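Putative glutathione S-transferase (Corynebacterium glutamicum, PDB 3M1G) probably acts as a glutathione transferase of the ECM4-like, omega-related group. Local coordinates at residues A[70-75]-A[195-200]; A[247-252]-A[282-287]. All coordinates share one frame; numbering follows the deposited sequence.

Contact 1 of 2, residues A[70-75]-A[195-200]; sequences CPWAHR and EVNNGV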
# COMPACT_ATOMS: atom_id res chain seq x y z
N CYS A 70 -2.28 19.51 -5.22
CA CYS A 70 -0.89 19.88 -5.04
C CYS A 70 -0.61 20.17 -3.56
O CYS A 70 -1.25 21.06 -2.99
CB CYS A 70 -0.58 21.13 -5.90
SG CYS A 70 1.07 21.86 -5.58
N PRO A 71 0.34 19.45 -2.94
CA PRO A 71 0.64 19.70 -1.51
C PRO A 71 1.24 21.09 -1.18
O PRO A 71 0.97 21.67 -0.12
CB PRO A 71 1.63 18.59 -1.16
CG PRO A 71 2.28 18.20 -2.49
CD PRO A 71 1.20 18.39 -3.52
N TRP A 72 2.05 21.62 -2.09
CA TRP A 72 2.63 22.92 -1.88
C TRP A 72 1.53 23.98 -1.86
O TRP A 72 1.53 24.86 -1.01
CB TRP A 72 3.66 23.22 -2.97
CG TRP A 72 4.50 22.06 -3.35
CD1 TRP A 72 4.36 21.27 -4.50
CD2 TRP A 72 5.56 21.47 -2.59
NE1 TRP A 72 5.30 20.25 -4.47
CE2 TRP A 72 6.05 20.36 -3.34
CE3 TRP A 72 6.15 21.78 -1.38
CZ2 TRP A 72 7.12 19.57 -2.89
CZ3 TRP A 72 7.21 21.00 -0.92
CH2 TRP A 72 7.68 19.90 -1.68
N ALA A 73 0.59 23.88 -2.79
CA ALA A 73 -0.58 24.75 -2.81
C ALA A 73 -1.46 24.56 -1.61
O ALA A 73 -2.04 25.54 -1.08
CB ALA A 73 -1.40 24.55 -4.11
N HIS A 74 -1.60 23.31 -1.16
CA HIS A 74 -2.42 23.02 -0.03
C HIS A 74 -1.99 23.85 1.21
O HIS A 74 -2.84 24.37 1.93
CB HIS A 74 -2.41 21.49 0.26
CG HIS A 74 -3.59 21.00 1.03
ND1 HIS A 74 -3.76 19.66 1.34
CD2 HIS A 74 -4.64 21.65 1.58
CE1 HIS A 74 -4.88 19.52 2.05
NE2 HIS A 74 -5.43 20.72 2.21
N ARG A 75 -0.69 23.99 1.45
CA ARG A 75 -0.22 24.86 2.56
C ARG A 75 -0.84 26.27 2.55
O ARG A 75 -1.26 26.78 3.60
CB ARG A 75 1.26 25.10 2.43
CG ARG A 75 2.19 23.89 2.38
CD ARG A 75 3.60 24.40 2.22
NE ARG A 75 4.61 23.37 2.27
CZ ARG A 75 5.92 23.64 2.26
NH1 ARG A 75 6.79 22.65 2.28
NH2 ARG A 75 6.37 24.90 2.22
N GLU A 195 13.67 15.70 3.17
CA GLU A 195 13.60 14.24 3.37
C GLU A 195 12.18 13.66 3.27
O GLU A 195 12.03 12.46 3.04
CB GLU A 195 14.17 13.90 4.72
CG GLU A 195 15.52 14.50 5.01
CD GLU A 195 16.55 14.21 3.93
OE1 GLU A 195 16.94 13.01 3.78
OE2 GLU A 195 16.99 15.19 3.26
N VAL A 196 11.15 14.50 3.45
CA VAL A 196 9.75 14.06 3.48
C VAL A 196 8.91 14.71 2.39
O VAL A 196 8.40 13.98 1.51
CB VAL A 196 9.13 14.28 4.86
CG1 VAL A 196 7.66 13.82 4.91
CG2 VAL A 196 10.01 13.52 5.94
N ASN A 197 8.76 16.06 2.40
CA ASN A 197 7.95 16.74 1.40
C ASN A 197 8.44 16.44 -0.01
O ASN A 197 7.64 16.09 -0.87
CB ASN A 197 7.92 18.30 1.54
CG ASN A 197 7.39 18.81 2.88
OD1 ASN A 197 7.90 19.81 3.37
ND2 ASN A 197 6.36 18.15 3.48
N ASN A 198 9.73 16.65 -0.26
CA ASN A 198 10.33 16.27 -1.50
C ASN A 198 10.70 14.81 -1.56
O ASN A 198 10.87 14.27 -2.64
CB ASN A 198 11.66 17.00 -1.71
CG ASN A 198 11.50 18.24 -2.50
OD1 ASN A 198 10.53 18.39 -3.24
ND2 ASN A 198 12.47 19.13 -2.38
N GLY A 199 10.94 14.22 -0.39
CA GLY A 199 11.37 12.82 -0.25
C GLY A 199 10.47 11.83 -0.95
O GLY A 199 10.95 10.87 -1.56
N VAL A 200 9.15 12.05 -0.86
CA VAL A 200 8.21 11.18 -1.56
C VAL A 200 8.36 11.27 -3.09
O VAL A 200 8.31 10.23 -3.78
CB VAL A 200 6.75 11.37 -1.09
CG1 VAL A 200 6.62 11.00 0.41
CG2 VAL A 200 6.19 12.82 -1.39

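Contact 2 of 2, residues A[247-252]-A[282-287]; sequences RLYPTL and DLFQTP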
# COMPACT_ATOMS: atom_id res chain seq x y z
N ARG A 247 3.18 22.61 6.89
CA ARG A 247 4.08 22.11 5.87
C ARG A 247 4.20 20.57 5.88
O ARG A 247 4.45 19.98 4.84
CB ARG A 247 5.46 22.71 6.03
CG ARG A 247 5.43 24.20 5.76
CD ARG A 247 6.80 24.78 5.70
NE ARG A 247 6.76 26.23 5.70
CZ ARG A 247 7.81 27.03 5.49
NH1 ARG A 247 7.63 28.34 5.52
NH2 ARG A 247 9.02 26.54 5.25
N LEU A 248 3.94 19.92 7.00
CA LEU A 248 4.01 18.45 7.05
C LEU A 248 2.68 17.78 6.61
O LEU A 248 2.68 16.82 5.84
CB LEU A 248 4.45 17.98 8.43
CG LEU A 248 4.47 16.47 8.68
CD1 LEU A 248 5.38 15.75 7.67
CD2 LEU A 248 4.86 16.17 10.13
N TYR A 249 1.55 18.31 7.08
CA TYR A 249 0.24 17.76 6.81
C TYR A 249 -0.03 17.39 5.37
O TYR A 249 -0.50 16.30 5.11
CB TYR A 249 -0.85 18.67 7.37
CG TYR A 249 -2.25 18.30 7.02
CD1 TYR A 249 -2.96 17.39 7.78
CD2 TYR A 249 -2.88 18.86 5.91
CE1 TYR A 249 -4.26 17.06 7.45
CE2 TYR A 249 -4.17 18.53 5.58
CZ TYR A 249 -4.85 17.61 6.36
OH TYR A 249 -6.15 17.31 6.01
N PRO A 250 0.30 18.28 4.41
CA PRO A 250 -0.05 17.96 3.03
C PRO A 250 0.63 16.69 2.50
O PRO A 250 0.04 16.01 1.64
CB PRO A 250 0.41 19.20 2.26
CG PRO A 250 0.27 20.34 3.28
CD PRO A 250 0.79 19.67 4.54
N THR A 251 1.83 16.37 2.99
CA THR A 251 2.49 15.13 2.62
C THR A 251 1.81 13.92 3.30
O THR A 251 1.47 12.93 2.64
CB THR A 251 4.01 15.17 2.93
OG1 THR A 251 4.60 16.22 2.14
CG2 THR A 251 4.66 13.84 2.45
N LEU A 252 1.56 14.02 4.59
CA LEU A 252 0.98 12.91 5.35
C LEU A 252 -0.44 12.55 4.90
O LEU A 252 -0.77 11.37 4.79
CB LEU A 252 0.98 13.16 6.85
CG LEU A 252 2.33 13.25 7.56
CD1 LEU A 252 2.10 13.51 9.07
CD2 LEU A 252 3.23 12.02 7.33
N ASP A 282 -5.74 14.23 14.21
CA ASP A 282 -5.91 15.45 15.05
C ASP A 282 -5.92 16.69 14.13
O ASP A 282 -6.83 17.50 14.16
CB ASP A 282 -4.74 15.44 16.05
CG ASP A 282 -4.80 16.53 17.15
OD1 ASP A 282 -5.77 17.28 17.26
OD2 ASP A 282 -3.85 16.58 17.96
N LEU A 283 -4.95 16.79 13.24
CA LEU A 283 -4.91 17.88 12.27
C LEU A 283 -6.07 17.84 11.29
O LEU A 283 -6.73 18.86 11.05
CB LEU A 283 -3.59 17.85 11.50
CG LEU A 283 -2.30 18.17 12.26
CD1 LEU A 283 -1.12 18.10 11.29
CD2 LEU A 283 -2.38 19.57 12.96
N PHE A 284 -6.34 16.66 10.71
CA PHE A 284 -7.42 16.52 9.74
C PHE A 284 -8.73 17.04 10.30
O PHE A 284 -9.47 17.72 9.61
CB PHE A 284 -7.60 15.06 9.27
CG PHE A 284 -8.69 14.89 8.25
CD1 PHE A 284 -10.01 14.69 8.65
CD2 PHE A 284 -8.39 14.95 6.89
CE1 PHE A 284 -11.05 14.58 7.69
CE2 PHE A 284 -9.41 14.82 5.92
CZ PHE A 284 -10.74 14.63 6.34
N GLN A 285 -8.99 16.72 11.55
CA GLN A 285 -10.25 17.08 12.22
C GLN A 285 -10.30 18.54 12.67
O GLN A 285 -11.30 18.97 13.19
CB GLN A 285 -10.51 16.15 13.40
CG GLN A 285 -10.62 14.67 12.96
CD GLN A 285 -10.59 13.67 14.08
OE1 GLN A 285 -10.70 14.02 15.26
NE2 GLN A 285 -10.43 12.39 13.72
N THR A 286 -9.24 19.30 12.39
CA THR A 286 -9.18 20.73 12.75
C THR A 286 -9.61 21.58 11.55
O THR A 286 -9.27 21.28 10.40
CB THR A 286 -7.73 21.10 13.16
OG1 THR A 286 -7.32 20.25 14.24
CG2 THR A 286 -7.59 22.59 13.56
N PRO A 287 -10.37 22.66 11.81
CA PRO A 287 -10.72 23.58 10.72
C PRO A 287 -9.53 24.02 9.91
O PRO A 287 -8.45 24.23 10.47
CB PRO A 287 -11.36 24.77 11.47
CG PRO A 287 -11.99 24.14 12.65
CD PRO A 287 -11.00 23.05 13.08

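Contact 1 of 2, residues A[70-75]-A[195-200]
Trp72 reaches from the first turn of helix 71-83 to the junction of helices 182-197 and 199-204, where the far carbons of its six-membered ring meet Asn197 and Asn198. CH2 of Trp72 lies 3.6 Å from CB of Asn197, and the same carbon is 3.6 Å from OD1 of Asn198. A large flat ring suits this place, because it carries carbon atoms across to the other domain. CB of Asn197 packs on both CH2 and CZ3 of the indole; the amide beyond it is turned 82° from the indole plane, and its polar end runs on past the ring.

That polar end is well used. CG of Asn197 is anti to its carbonyl carbon (chi1 -59°), which brings OD1 to the edge of the Arg75 guanidinium, 3.2 Å from NH1. The bond is weak, bent to 122° at the hydrogen. The amide's firmer partners are on its ND2, which donates to Thr251 OG1 and Arg247 O of helix 243-253. Arg75, its chain extended from CG to NE, also covers part of its neighbour: CE3 of Trp72 lies 3.7 Å above the guanidinium plane of Arg75, offset toward its rim.

At the helix start Cys70, the predicted nucleophile, is the N-cap: its SG accepts from Ala73 N at 3.5 Å, nearly straight. Beyond the contact, the Trp72 ring approaches Tyr201, a predicted proton donor or acceptor. The contact thus divides its chemistry: indole carbons pack on the methylene of Asn197, while the amide of that residue links Arg75, by a weak bond, to helix 243-253 through ND2.

Contact 2 of 2, residues A[247-252]-A[282-287]
Tyr249 spans the gap between helix 243-253 and the last turn of helix 274-284, two helices of the all-helical C-terminal domain of the glutathione transferase fold. Within residues 247-252 and 282-287 the nearest CA atoms are those of Tyr249 and Leu283, 7.5 Å apart. Because CG of Tyr249 is anti to the backbone N (chi1 173°), the ring swings outward from its own helix toward the other one.

Starting at the root, CB of Tyr249 lies 4.0 Å from CD1 of Leu283. One bond beyond CG, the ring carbon CD1 of Tyr249 comes to 3.8 Å from CB of Leu283, so the leucine packs along the base of the tyrosine, the two side chains running past each other in opposite directions. Leucine suits the spot because its methylene and a branch methyl can both lie against the aromatic carbons. Farther out, CE1 of Tyr249 approaches the backbone of the next residue, 3.9 Å from N of Phe284, and the contact passes from side chain to main chain. The hydroxyl then arrives beside the phenyl ring of Phe284, whose side chain and that of Tyr249 cross obliquely. A tyrosine fits here for its apolar length and polar end: the buried OH is hydrogen-bonded to Thr293 OG1, in the loop after helix 274-284. Phe289 meets the Tyr249 ring edge-to-face, and Phe324 packs with Phe284, extending the aromatic cluster.

Where helix 274-284 ends, Thr286 OG1 donates to Asp282 O at 2.8 Å and Thr286 N donates to Leu283 O, so the turn that follows Phe284 is held by both side chain and backbone. At the tip of Tyr249, OH stands 3.4 Å from CD2 of Phe284.

How the contacts relate
The two contacts follow one another along the chain, contact 1 closing before contact 2 opens, and their centres lie 12 Å apart. Contact 1 joins the thioredoxin-like N-terminal domain to the helical domain, whereas contact 2 lies wholly within the latter. Helix 243-253 connects them: it supplies one side of contact 2 and also lies against both segments of contact 1. Its Pro250 packs on Pro71, and the Arg247 chain on Arg75. Packing therefore runs from the helix that follows Cys70, the predicted nucleophile, through helix 243-253 to helix 274-284.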